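Local coordinates for phosphoribosylformylglycinamidine cyclo-ligase (Thermus thermophilus HB8, PDB 5AVM), which probably catalyses the ATP-dependent ring closure of formylglycinamidine ribonucleotide to aminoimidazole ribonucleotide, a step of de novo purine biosynthesis, at residues Leu51-Leu56 with Glu161-Leu166; Ser87-Leu92 with His221-Lys226; Glu173-Leu178 with Val301-Gln306; Gly268-Pro273 with Phe319-Val324. All blocks are in the same frame, centred on the assembly; numbering follows the deposited sequence.

Contact 1 (Leu51-Leu56 with Glu161-Leu166); sequences LEEPVL and ERSRIL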
loop_
_atom_site.group_PDB
_atom_site.type_symbol
_atom_site.label_atom_id
_atom_site.label_comp_id
_atom_site.label_asym_id
_atom_site.label_seq_id
_atom_site.Cartn_x
_atom_site.Cartn_y
_atom_site.Cartn_z
ATOM N N LEU B 51 -0.588 15.203 26.272
ATOM C CA LEU B 51 0.762 14.879 26.829
ATOM C C LEU B 51 0.832 13.422 27.316
ATOM O O LEU B 51 0.146 13.035 28.266
ATOM C CB LEU B 51 1.092 15.848 27.978
ATOM C CG LEU B 51 2.512 15.897 28.558
ATOM C CD1 LEU B 51 2.714 17.206 29.308
ATOM C CD2 LEU B 51 2.750 14.712 29.474
ATOM N N GLU B 52 1.649 12.618 26.642
ATOM C CA GLU B 52 1.843 11.208 26.987
ATOM C C GLU B 52 0.700 10.238 26.643
ATOM O O GLU B 52 0.356 9.360 27.437
ATOM C CB GLU B 52 2.208 11.073 28.475
ATOM C CG GLU B 52 2.638 9.663 28.886
ATOM C CD GLU B 52 3.238 9.593 30.285
ATOM O OE1 GLU B 52 3.406 8.464 30.797
ATOM O OE2 GLU B 52 3.550 10.652 30.869
ATOM N N GLU B 53 0.113 10.406 25.460
ATOM C CA GLU B 53 -0.945 9.517 24.975
ATOM C C GLU B 53 -0.803 9.374 23.463
ATOM O O GLU B 53 -1.733 9.663 22.717
ATOM C CB GLU B 53 -2.351 10.041 25.324
ATOM C CG GLU B 53 -2.462 11.532 25.667
ATOM C CD GLU B 53 -3.878 11.941 26.097
ATOM O OE1 GLU B 53 -4.767 12.037 25.230
ATOM O OE2 GLU B 53 -4.110 12.156 27.306
ATOM N N PRO B 54 0.377 8.922 22.993
ATOM C CA PRO B 54 0.628 8.749 21.562
ATOM C C PRO B 54 -0.152 7.594 20.948
ATOM O O PRO B 54 -0.215 6.500 21.512
ATOM C CB PRO B 54 2.138 8.535 21.506
ATOM C CG PRO B 54 2.404 7.793 22.774
ATOM C CD PRO B 54 1.573 8.550 23.778
ATOM N N VAL B 55 -0.753 7.852 19.791
ATOM C CA VAL B 55 -1.528 6.843 19.086
ATOM C C VAL B 55 -0.981 6.706 17.678
ATOM O O VAL B 55 -0.855 7.695 16.960
ATOM C CB VAL B 55 -3.023 7.240 18.980
ATOM C CG1 VAL B 55 -3.794 6.179 18.207
ATOM C CG2 VAL B 55 -3.614 7.446 20.379
ATOM N N LEU B 56 -0.642 5.485 17.285
ATOM C CA LEU B 56 -0.146 5.269 15.944
ATOM C C LEU B 56 -1.319 5.313 14.975
ATOM O O LEU B 56 -2.361 4.691 15.197
ATOM C CB LEU B 56 0.562 3.920 15.830
ATOM C CG LEU B 56 1.878 3.749 16.596
ATOM C CD1 LEU B 56 2.468 2.386 16.283
ATOM C CD2 LEU B 56 2.856 4.844 16.211
ATOM N N GLU B 161 -1.680 12.588 19.706
ATOM C CA GLU B 161 -2.072 12.388 21.101
ATOM C C GLU B 161 -3.565 12.112 21.053
ATOM O O GLU B 161 -4.319 12.869 20.441
ATOM C CB GLU B 161 -1.779 13.635 21.933
ATOM C CG GLU B 161 -0.297 13.984 22.010
ATOM C CD GLU B 161 0.493 13.042 22.903
ATOM O OE1 GLU B 161 1.543 12.527 22.453
ATOM O OE2 GLU B 161 0.066 12.829 24.057
ATOM N N ARG B 162 -3.981 11.023 21.693
ATOM C CA ARG B 162 -5.378 10.592 21.696
ATOM C C ARG B 162 -6.423 11.685 21.869
ATOM O O ARG B 162 -7.363 11.786 21.080
ATOM C CB ARG B 162 -5.587 9.524 22.767
ATOM C CG ARG B 162 -6.927 8.792 22.687
ATOM C CD ARG B 162 -7.657 8.921 24.008
ATOM N NE ARG B 162 -6.729 8.796 25.126
ATOM C CZ ARG B 162 -6.887 9.397 26.297
ATOM N NH1 ARG B 162 -7.938 10.169 26.509
ATOM N NH2 ARG B 162 -5.988 9.228 27.255
ATOM N N SER B 163 -6.276 12.506 22.899
ATOM C CA SER B 163 -7.261 13.548 23.127
ATOM C C SER B 163 -7.175 14.709 22.134
ATOM O O SER B 163 -8.014 15.610 22.154
ATOM C CB SER B 163 -7.171 14.048 24.575
ATOM O OG SER B 163 -5.840 14.335 24.940
ATOM N N ARG B 164 -6.180 14.686 21.250
ATOM C CA ARG B 164 -6.038 15.753 20.265
ATOM C C ARG B 164 -6.353 15.281 18.860
ATOM O O ARG B 164 -6.010 15.945 17.880
ATOM C CB ARG B 164 -4.633 16.349 20.315
ATOM C CG ARG B 164 -4.439 17.249 21.507
ATOM C CD ARG B 164 -3.023 17.737 21.636
ATOM N NE ARG B 164 -2.874 18.525 22.856
ATOM C CZ ARG B 164 -1.731 18.680 23.513
ATOM N NH1 ARG B 164 -0.621 18.097 23.070
ATOM N NH2 ARG B 164 -1.701 19.409 24.622
ATOM N N ILE B 165 -7.011 14.129 18.772
ATOM C CA ILE B 165 -7.409 13.567 17.485
ATOM C C ILE B 165 -8.601 14.364 16.963
ATOM O O ILE B 165 -9.578 14.587 17.686
ATOM C CB ILE B 165 -7.836 12.068 17.610
ATOM C CG1 ILE B 165 -6.629 11.201 17.961
ATOM C CG2 ILE B 165 -8.453 11.580 16.307
ATOM C CD1 ILE B 165 -6.978 9.759 18.199
ATOM N N LEU B 166 -8.506 14.801 15.712
ATOM C CA LEU B 166 -9.582 15.549 15.066
ATOM C C LEU B 166 -10.667 14.561 14.641
ATOM O O LEU B 166 -10.368 13.413 14.290
ATOM C CB LEU B 166 -9.050 16.295 13.835
ATOM C CG LEU B 166 -8.387 17.657 14.036
ATOM C CD1 LEU B 166 -8.286 18.007 15.508
ATOM C CD2 LEU B 166 -7.035 17.646 13.386
#

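Contact 2 (Ser87-Leu92 with His221-Lys226); sequences SVNDLL and HRAYLK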
loop_
_atom_site.group_PDB
_atom_site.type_symbol
_atom_site.label_atom_id
_atom_site.label_comp_id
_atom_site.label_asym_id
_atom_site.label_seq_id
_atom_site.Cartn_x
_atom_site.Cartn_y
_atom_site.Cartn_z
ATOM N N SER B 87 -0.623 11.987 1.059
ATOM C CA SER B 87 -0.517 11.107 2.222
ATOM C C SER B 87 -0.405 11.934 3.504
ATOM O O SER B 87 -1.010 11.602 4.526
ATOM C CB SER B 87 0.712 10.186 2.091
ATOM O OG SER B 87 0.626 9.340 0.947
ATOM N N VAL B 88 0.378 13.004 3.447
ATOM C CA VAL B 88 0.556 13.873 4.596
ATOM C C VAL B 88 -0.772 14.506 5.015
ATOM O O VAL B 88 -1.081 14.576 6.203
ATOM C CB VAL B 88 1.597 14.988 4.292
ATOM C CG1 VAL B 88 1.592 16.038 5.393
ATOM C CG2 VAL B 88 2.987 14.378 4.167
ATOM N N ASN B 89 -1.565 14.947 4.041
ATOM C CA ASN B 89 -2.841 15.592 4.331
ATOM C C ASN B 89 -3.894 14.669 4.913
ATOM O O ASN B 89 -4.644 15.077 5.790
ATOM C CB ASN B 89 -3.406 16.275 3.080
ATOM C CG ASN B 89 -2.622 17.520 2.677
ATOM O OD1 ASN B 89 -1.668 17.925 3.358
ATOM N ND2 ASN B 89 -3.024 18.136 1.563
ATOM N N ASP B 90 -3.974 13.438 4.422
ATOM C CA ASP B 90 -4.958 12.491 4.950
ATOM C C ASP B 90 -4.696 12.226 6.429
ATOM O O ASP B 90 -5.609 11.870 7.185
ATOM C CB ASP B 90 -4.915 11.178 4.163
ATOM C CG ASP B 90 -5.919 11.149 3.022
ATOM O OD1 ASP B 90 -6.479 12.217 2.688
ATOM O OD2 ASP B 90 -6.151 10.057 2.456
ATOM N N LEU B 91 -3.440 12.410 6.832
ATOM C CA LEU B 91 -3.026 12.210 8.212
ATOM C C LEU B 91 -3.291 13.485 9.015
ATOM O O LEU B 91 -3.753 13.417 10.152
ATOM C CB LEU B 91 -1.538 11.831 8.268
ATOM C CG LEU B 91 -1.188 10.518 8.982
ATOM C CD1 LEU B 91 -1.823 9.337 8.269
ATOM C CD2 LEU B 91 0.314 10.348 9.018
ATOM N N LEU B 92 -3.013 14.648 8.421
ATOM C CA LEU B 92 -3.251 15.922 9.095
ATOM C C LEU B 92 -4.724 16.089 9.429
ATOM O O LEU B 92 -5.073 16.814 10.356
ATOM C CB LEU B 92 -2.793 17.089 8.225
ATOM C CG LEU B 92 -1.279 17.280 8.086
ATOM C CD1 LEU B 92 -0.999 18.377 7.061
ATOM C CD2 LEU B 92 -0.666 17.626 9.436
ATOM N N HIS B 221 0.332 18.014 -5.634
ATOM C CA HIS B 221 -0.692 18.075 -4.598
ATOM C C HIS B 221 -0.034 18.888 -3.472
ATOM O O HIS B 221 1.109 18.627 -3.107
ATOM C CB HIS B 221 -1.002 16.651 -4.125
ATOM C CG HIS B 221 -2.188 16.545 -3.217
ATOM N ND1 HIS B 221 -3.331 15.859 -3.569
ATOM C CD2 HIS B 221 -2.408 17.029 -1.973
ATOM C CE1 HIS B 221 -4.206 15.927 -2.581
ATOM N NE2 HIS B 221 -3.669 16.631 -1.601
ATOM N N ARG B 222 -0.742 19.875 -2.932
ATOM C CA ARG B 222 -0.186 20.715 -1.874
ATOM C C ARG B 222 -0.308 20.135 -0.459
ATOM O O ARG B 222 -1.382 19.687 -0.051
ATOM C CB ARG B 222 -0.851 22.091 -1.924
ATOM C CG ARG B 222 -0.313 23.106 -0.939
ATOM C CD ARG B 222 -0.804 24.497 -1.300
ATOM N NE ARG B 222 -0.228 24.938 -2.570
ATOM C CZ ARG B 222 -0.637 26.000 -3.268
ATOM N NH1 ARG B 222 -1.641 26.748 -2.830
ATOM N NH2 ARG B 222 -0.037 26.317 -4.409
ATOM N N ALA B 223 0.799 20.157 0.282
ATOM C CA ALA B 223 0.832 19.666 1.658
ATOM C C ALA B 223 0.566 20.811 2.624
ATOM O O ALA B 223 1.053 21.922 2.422
ATOM C CB ALA B 223 2.186 19.049 1.967
ATOM N N TYR B 224 -0.192 20.534 3.682
ATOM C CA TYR B 224 -0.515 21.550 4.680
ATOM C C TYR B 224 0.133 21.293 6.034
ATOM O O TYR B 224 -0.368 21.746 7.065
ATOM C CB TYR B 224 -2.033 21.648 4.838
ATOM C CG TYR B 224 -2.704 22.012 3.537
ATOM C CD1 TYR B 224 -2.515 23.270 2.963
ATOM C CD2 TYR B 224 -3.449 21.073 2.835
ATOM C CE1 TYR B 224 -3.045 23.576 1.718
ATOM C CE2 TYR B 224 -3.983 21.367 1.594
ATOM C CZ TYR B 224 -3.776 22.617 1.039
ATOM O OH TYR B 224 -4.299 22.891 -0.201
ATOM N N LEU B 225 1.256 20.578 6.027
ATOM C CA LEU B 225 1.955 20.268 7.268
ATOM C C LEU B 225 2.470 21.555 7.924
ATOM O O LEU B 225 2.273 21.779 9.125
ATOM C CB LEU B 225 3.112 19.284 6.996
ATOM C CG LEU B 225 3.898 18.708 8.192
ATOM C CD1 LEU B 225 2.944 18.140 9.232
ATOM C CD2 LEU B 225 4.864 17.634 7.701
ATOM N N LYS B 226 3.113 22.405 7.128
ATOM C CA LYS B 226 3.647 23.668 7.623
ATOM C C LYS B 226 2.521 24.472 8.281
ATOM O O LYS B 226 2.685 25.016 9.372
ATOM C CB LYS B 226 4.290 24.428 6.458
ATOM C CG LYS B 226 5.307 23.559 5.698
ATOM C CD LYS B 226 5.936 24.237 4.477
ATOM C CE LYS B 226 6.993 25.269 4.856
ATOM N NZ LYS B 226 7.639 25.874 3.650
#

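Contact 3 (Glu173-Leu178 with Val301-Gln306); sequences EGDALL and VLVLPQ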
loop_
_atom_site.group_PDB
_atom_site.type_symbol
_atom_site.label_atom_id
_atom_site.label_comp_id
_atom_site.label_asym_id
_atom_site.label_seq_id
_atom_site.Cartn_x
_atom_site.Cartn_y
_atom_site.Cartn_z
ATOM N N GLU B 173 -22.196 22.723 16.646
ATOM C CA GLU B 173 -22.912 23.585 15.715
ATOM C C GLU B 173 -22.450 25.025 15.891
ATOM O O GLU B 173 -22.430 25.546 17.008
ATOM C CB GLU B 173 -24.418 23.518 15.951
ATOM C CG GLU B 173 -25.206 24.355 14.953
ATOM C CD GLU B 173 -26.587 24.727 15.455
ATOM O OE1 GLU B 173 -27.361 23.812 15.818
ATOM O OE2 GLU B 173 -26.897 25.939 15.483
ATOM N N GLY B 174 -22.078 25.658 14.783
ATOM C CA GLY B 174 -21.622 27.032 14.845
ATOM C C GLY B 174 -20.164 27.200 14.471
ATOM O O GLY B 174 -19.656 28.320 14.383
ATOM N N ASP B 175 -19.473 26.088 14.257
ATOM C CA ASP B 175 -18.073 26.171 13.880
ATOM C C ASP B 175 -17.913 26.881 12.547
ATOM O O ASP B 175 -18.834 26.920 11.726
ATOM C CB ASP B 175 -17.443 24.780 13.766
ATOM C CG ASP B 175 -17.134 24.168 15.111
ATOM O OD1 ASP B 175 -16.788 24.930 16.044
ATOM O OD2 ASP B 175 -17.218 22.926 15.225
ATOM N N ALA B 176 -16.729 27.439 12.342
ATOM C CA ALA B 176 -16.402 28.118 11.103
ATOM C C ALA B 176 -15.713 27.114 10.170
ATOM O O ALA B 176 -15.017 26.201 10.623
ATOM C CB ALA B 176 -15.474 29.294 11.388
ATOM N N LEU B 177 -15.921 27.275 8.868
ATOM C CA LEU B 177 -15.289 26.401 7.895
ATOM C C LEU B 177 -14.133 27.192 7.299
ATOM O O LEU B 177 -14.338 28.165 6.578
ATOM C CB LEU B 177 -16.278 26.000 6.797
ATOM C CG LEU B 177 -17.604 25.363 7.218
ATOM C CD1 LEU B 177 -18.341 24.900 5.989
ATOM C CD2 LEU B 177 -17.362 24.191 8.143
ATOM N N LEU B 178 -12.913 26.782 7.624
ATOM C CA LEU B 178 -11.718 27.452 7.130
ATOM C C LEU B 178 -11.057 26.554 6.090
ATOM O O LEU B 178 -10.636 25.440 6.390
ATOM C CB LEU B 178 -10.767 27.718 8.297
ATOM C CG LEU B 178 -9.620 28.725 8.178
ATOM C CD1 LEU B 178 -9.090 28.981 9.575
ATOM C CD2 LEU B 178 -8.507 28.220 7.266
ATOM N N VAL B 301 -10.571 21.546 4.402
ATOM C CA VAL B 301 -11.557 22.351 5.110
ATOM C C VAL B 301 -11.390 22.079 6.600
ATOM O O VAL B 301 -11.307 20.927 7.025
ATOM C CB VAL B 301 -13.015 22.004 4.696
ATOM C CG1 VAL B 301 -13.996 22.908 5.440
ATOM C CG2 VAL B 301 -13.189 22.162 3.185
ATOM N N LEU B 302 -11.324 23.145 7.387
ATOM C CA LEU B 302 -11.171 23.032 8.828
ATOM C C LEU B 302 -12.460 23.427 9.543
ATOM O O LEU B 302 -13.103 24.423 9.203
ATOM C CB LEU B 302 -10.019 23.923 9.303
ATOM C CG LEU B 302 -8.589 23.373 9.231
ATOM C CD1 LEU B 302 -8.353 22.639 7.939
ATOM C CD2 LEU B 302 -7.609 24.523 9.369
ATOM N N VAL B 303 -12.842 22.626 10.529
ATOM C CA VAL B 303 -14.033 22.893 11.318
ATOM C C VAL B 303 -13.528 23.226 12.717
ATOM O O VAL B 303 -12.908 22.396 13.380
ATOM C CB VAL B 303 -14.949 21.660 11.373
ATOM C CG1 VAL B 303 -16.283 22.034 11.984
ATOM C CG2 VAL B 303 -15.133 21.090 9.976
ATOM N N LEU B 304 -13.783 24.450 13.157
ATOM C CA LEU B 304 -13.321 24.902 14.460
ATOM C C LEU B 304 -14.150 26.089 14.961
ATOM O O LEU B 304 -14.875 26.716 14.183
ATOM C CB LEU B 304 -11.843 25.312 14.353
ATOM C CG LEU B 304 -11.409 26.219 13.181
ATOM C CD1 LEU B 304 -12.264 27.464 13.091
ATOM C CD2 LEU B 304 -9.964 26.617 13.366
ATOM N N PRO B 305 -14.058 26.408 16.271
ATOM C CA PRO B 305 -14.806 27.537 16.840
ATOM C C PRO B 305 -14.554 28.809 16.024
ATOM O O PRO B 305 -13.500 28.948 15.405
ATOM C CB PRO B 305 -14.247 27.628 18.256
ATOM C CG PRO B 305 -14.007 26.199 18.592
ATOM C CD PRO B 305 -13.343 25.673 17.332
ATOM N N GLN B 306 -15.508 29.733 16.024
ATOM C CA GLN B 306 -15.347 30.963 15.253
ATOM C C GLN B 306 -14.087 31.762 15.600
ATOM O O GLN B 306 -13.400 32.253 14.706
ATOM C CB GLN B 306 -16.578 31.857 15.411
ATOM C CG GLN B 306 -16.536 33.104 14.537
ATOM C CD GLN B 306 -16.692 32.798 13.050
ATOM O OE1 GLN B 306 -16.074 33.447 12.204
ATOM N NE2 GLN B 306 -17.534 31.817 12.728
#

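Contact 4 (Gly268-Pro273 with Phe319-Val324); sequences GSWPIP and FLVGRV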
loop_
_atom_site.group_PDB
_atom_site.type_symbol
_atom_site.label_atom_id
_atom_site.label_comp_id
_atom_site.label_asym_id
_atom_site.label_seq_id
_atom_site.Cartn_x
_atom_site.Cartn_y
_atom_site.Cartn_z
ATOM N N GLY B 268 -17.795 31.814 -3.689
ATOM C CA GLY B 268 -16.950 32.980 -3.880
ATOM C C GLY B 268 -16.228 33.473 -2.640
ATOM O O GLY B 268 -15.658 34.566 -2.651
ATOM N N SER B 269 -16.244 32.681 -1.569
ATOM C CA SER B 269 -15.571 33.069 -0.334
ATOM C C SER B 269 -14.121 32.609 -0.340
ATOM O O SER B 269 -13.378 32.845 0.615
ATOM C CB SER B 269 -16.301 32.494 0.888
ATOM O OG SER B 269 -16.511 31.102 0.765
ATOM N N TRP B 270 -13.720 31.970 -1.436
ATOM C CA TRP B 270 -12.358 31.475 -1.582
ATOM C C TRP B 270 -11.936 31.494 -3.050
ATOM O O TRP B 270 -12.776 31.405 -3.952
ATOM C CB TRP B 270 -12.257 30.046 -1.026
ATOM C CG TRP B 270 -12.746 28.985 -1.968
ATOM C CD1 TRP B 270 -12.006 28.316 -2.900
ATOM C CD2 TRP B 270 -14.090 28.509 -2.109
ATOM N NE1 TRP B 270 -12.803 27.457 -3.613
ATOM C CE2 TRP B 270 -14.089 27.555 -3.150
ATOM C CE3 TRP B 270 -15.298 28.800 -1.460
ATOM C CZ2 TRP B 270 -15.245 26.888 -3.560
ATOM C CZ3 TRP B 270 -16.452 28.135 -1.869
ATOM C CH2 TRP B 270 -16.413 27.189 -2.911
ATOM N N PRO B 271 -10.623 31.621 -3.305
ATOM C CA PRO B 271 -10.030 31.656 -4.646
ATOM C C PRO B 271 -10.077 30.293 -5.341
ATOM O O PRO B 271 -9.616 29.293 -4.793
ATOM C CB PRO B 271 -8.591 32.093 -4.380
ATOM C CG PRO B 271 -8.669 32.810 -3.079
ATOM C CD PRO B 271 -9.607 31.951 -2.296
ATOM N N ILE B 272 -10.629 30.261 -6.550
ATOM C CA ILE B 272 -10.717 29.025 -7.312
ATOM C C ILE B 272 -9.634 29.012 -8.385
ATOM O O ILE B 272 -9.577 29.914 -9.215
ATOM C CB ILE B 272 -12.099 28.892 -7.992
ATOM C CG1 ILE B 272 -13.200 28.903 -6.929
ATOM C CG2 ILE B 272 -12.161 27.612 -8.816
ATOM C CD1 ILE B 272 -14.603 28.757 -7.483
ATOM N N PRO B 273 -8.735 28.007 -8.365
ATOM C CA PRO B 273 -7.691 27.973 -9.392
ATOM C C PRO B 273 -8.353 28.206 -10.749
ATOM O O PRO B 273 -9.465 27.738 -10.978
ATOM C CB PRO B 273 -7.123 26.562 -9.250
ATOM C CG PRO B 273 -7.201 26.343 -7.784
ATOM C CD PRO B 273 -8.583 26.871 -7.437
ATOM N N PHE B 319 -9.275 30.898 4.294
ATOM C CA PHE B 319 -10.476 31.638 3.937
ATOM C C PHE B 319 -11.701 31.139 4.701
ATOM O O PHE B 319 -12.031 29.951 4.634
ATOM C CB PHE B 319 -10.739 31.486 2.434
ATOM C CG PHE B 319 -9.620 31.986 1.568
ATOM C CD1 PHE B 319 -9.541 33.333 1.217
ATOM C CD2 PHE B 319 -8.631 31.114 1.120
ATOM C CE1 PHE B 319 -8.495 33.805 0.434
ATOM C CE2 PHE B 319 -7.578 31.572 0.336
ATOM C CZ PHE B 319 -7.508 32.920 -0.009
ATOM N N LEU B 320 -12.371 32.029 5.433
ATOM C CA LEU B 320 -13.583 31.634 6.146
ATOM C C LEU B 320 -14.575 31.426 5.014
ATOM O O LEU B 320 -14.840 32.346 4.244
ATOM C CB LEU B 320 -14.063 32.748 7.085
ATOM C CG LEU B 320 -15.389 32.518 7.832
ATOM C CD1 LEU B 320 -15.325 31.250 8.654
ATOM C CD2 LEU B 320 -15.681 33.704 8.728
ATOM N N VAL B 321 -15.124 30.225 4.903
ATOM C CA VAL B 321 -16.031 29.936 3.805
ATOM C C VAL B 321 -17.367 29.328 4.191
ATOM O O VAL B 321 -18.100 28.852 3.329
ATOM C CB VAL B 321 -15.345 28.996 2.799
ATOM C CG1 VAL B 321 -14.020 29.598 2.352
ATOM C CG2 VAL B 321 -15.109 27.638 3.439
ATOM N N GLY B 322 -17.694 29.336 5.475
ATOM C CA GLY B 322 -18.962 28.758 5.864
ATOM C C GLY B 322 -19.203 28.555 7.343
ATOM O O GLY B 322 -18.558 29.165 8.193
ATOM N N ARG B 323 -20.144 27.670 7.640
ATOM C CA ARG B 323 -20.512 27.394 9.012
ATOM C C ARG B 323 -21.214 26.040 9.089
ATOM O O ARG B 323 -21.778 25.567 8.101
ATOM C CB ARG B 323 -21.443 28.509 9.492
ATOM C CG ARG B 323 -21.608 28.644 10.988
ATOM C CD ARG B 323 -22.460 29.862 11.293
ATOM N NE ARG B 323 -22.630 30.090 12.724
ATOM C CZ ARG B 323 -23.301 31.115 13.237
ATOM N NH1 ARG B 323 -23.867 32.009 12.434
ATOM N NH2 ARG B 323 -23.406 31.251 14.552
ATOM N N VAL B 324 -21.162 25.419 10.266
ATOM C CA VAL B 324 -21.794 24.122 10.511
ATOM C C VAL B 324 -23.209 24.366 11.015
ATOM O O VAL B 324 -23.413 24.794 12.154
ATOM C CB VAL B 324 -21.014 23.314 11.574
ATOM C CG1 VAL B 324 -21.726 22.001 11.874
ATOM C CG2 VAL B 324 -19.600 23.061 11.081
#

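Contact 1 (Leu51-Leu56 with Glu161-Leu166)
Glu53 and Glu161 each turn a carboxylate onto the other segment's backbone, and most of the hydrogen bonding follows from that exchange. Glu161 OE2 accepts from Glu53 N at 2.8 Å, on its syn side and 30° out of the carboxylate plane, with a weaker bond from Leu51 N. A bend at chi2 (-73°) turns CD of Glu161 toward Glu53 N. In return Glu53 OE1 takes two donors of the short 3-10 turn: Ser163 N at 2.8 Å, nearly along the C-O axis, and Ser163 OG at 2.6 Å, from above the carboxylate plane. Between backbones, Arg162 N donates to Glu53 O at 2.8 Å. The charged pairing is a stack: Glu53 OE1 sits over the centre of the Arg162 guanidinium, the planes 22° apart, and the salt bridge from OE2 to Arg162 NH2, 3.5 Å, lacks a directed N-H. An alanine at Glu53 would probably leave Ser163 N and OG without this acceptor and Arg162 without the stacked carboxylate. Val55 CG2 meets Arg162 CB at 3.7 Å. Pro54 and Glu161 form an antiparallel non-hydrogen-bonded pair, extending the pairing of strands 54-62 and 150-161, where the Val55 and Val160 backbones are hydrogen-bonded.

Contact 2 (Ser87-Leu92 with His221-Lys226)
Asn89 grips the backbone of 221-226 with both ends of its amide. OD1 accepts from Tyr224 N at 3.0 Å, in the carbonyl plane and on a lone pair, with an N-H...O angle of 157°. ND2 donates to Arg222 O at 2.8 Å, the oxygen lying 21° out of the amide plane. Two bonds to residues on either side of Ala223 leave the amide little freedom to turn about its last torsion. The Tyr224 ring, its plane only 19° from that of the amide, brings CD2 to 3.2 Å from Asn89 ND2. The same nitrogen lies at the edge of the His221 ring, in its plane, 3.6 Å from NE2, a proximity and not a hydrogen bond.

One turn on, Leu92 continues the interface with its methyls. CD1 lies against the peptide between Tyr224 and Leu225, 3.3 Å from Leu225 N, while CD2 meets Leu225 CD1 at 3.7 Å. Val88 CG1 packs on Leu225 CB, the two side chains crossing at about a right angle.

Further out, the polar ends are held by other parts of the chain. His221 ND1 bonds to Thr187 OG1 and its NE2 to His243 NE2, with the ring stacked on His186; Tyr224 OH bonds to Pro181 O. His221 O and N are fixed by Asn85 and Asp82, from the same helix 79-92 as Asn89.

The contact thus joins the N-terminal and C-terminal family regions: Tyr224 is the N-cap residue of helix 225-233, so the buried Asn89 amide holds the main chain just as that helix begins, while Val88, Leu92 and Leu225 supply the apolar packing beside it.

Contact 3 (Glu173-Leu178 with Val301-Gln306)
Strands 176-178 and 301-304 run antiparallel, their directions 152° apart and their axes 4.5 Å at closest, as neighbours in the mixed sheet of the C-terminal region of this AIR synthase fold. Ala176 with Leu304 and Leu178 with Leu302 are hydrogen-bonded pairs; Leu177 with Val303 is the non-hydrogen-bonded pair between them. The ladder is uneven: Leu302 N reaches Leu178 O at 2.6 Å, whereas the bond from Leu304 N to Ala176 O is weak at 3.3 Å.

Side chains alternate between the faces. Ala176, Leu178, Leu302 and Leu304 share one, where Leu178 CB lies 4.0 Å from Leu302 CB and helix 306-313 packs through Ala309, Ala312 and Leu313. Leu177 and Val303 share the other, Leu177 CD2 being 4.2 Å from Val303 CG2. A bend at chi2 (70°) turns CD of Gln306 toward Ala176, and Gln306 NE2 ends 3.5 Å from Ala176 CB.

Asp175, just before the strand, crosses Val303 at about a right angle, and its OD2 accepts from Arg172 N and also bonds to His239 ND1. An alanine here would probably leave Arg172 N and His239 ND1 without that partner. Asp175 CB itself rests on Val303 CG1, 3.5 Å away.

Contact 4 (Gly268-Pro273 with Phe319-Val324)
Phe319 turns one face of its ring to Pro271 of the loop 268-273. CB starts the contact, 3.5 Å from Ser269 O and 4.0 Å from Trp270 CB. CG is anti to the carbonyl carbon (chi1 -59°), which carries it toward Pro271, and from here outward Pro271 CD is close to every ring atom. CD1 and CD2 of Phe319 are 3.8 and 3.6 Å from Pro271 CD, and CE1 and CE2 come closer. At the tip, CZ is 3.3 Å from both CD and CG of Pro271, the two side chains meeting tip to tip. Pro271 CD stands over the ring centre, 3.3 Å from the centroid and 14° off the normal, a CH-pi contact over the face.

Two residues along, Val321 offers CG1 to Trp270 CB at 3.8 Å. Its CB lies near Ser269 OG, a hydroxyl whose hydrogen bond goes to Arg266 O. Trp270 NE1 likewise bonds elsewhere, to Met296 O.

The loop after strand 261-265 thus packs on strand 319-326, which lies between 176-181 and 261-265 in the C-terminal sheet. Neither hydrogen bond nor salt bridge joins the segments, so the fit rests on van der Waals and CH-pi contact, mostly through carbon, with Ser269 O and OG against Phe319 and Val321 carbons.

Overall arrangement
From the N terminus of the model, contact 1 closes the first long loop, bringing the chain back beside strand 54-62 after strand 150-161. Contact 2 opens inside that loop, on helix 79-92, and closes beyond it at the start of helix 225-233, so the two cross; they also touch, Leu166 packing on Leu92. Contact 3 opens before contact 2 closes and crosses it in turn, pairing strands 176-181 and 298-304. Contact 4 opens within the span of contact 3 and ends past it. These last two share a sheet, strand 319-326 lying next to 176-181. Contact 2 alone links the two family regions, its centre about 18 or 19 Å from the centres of the others.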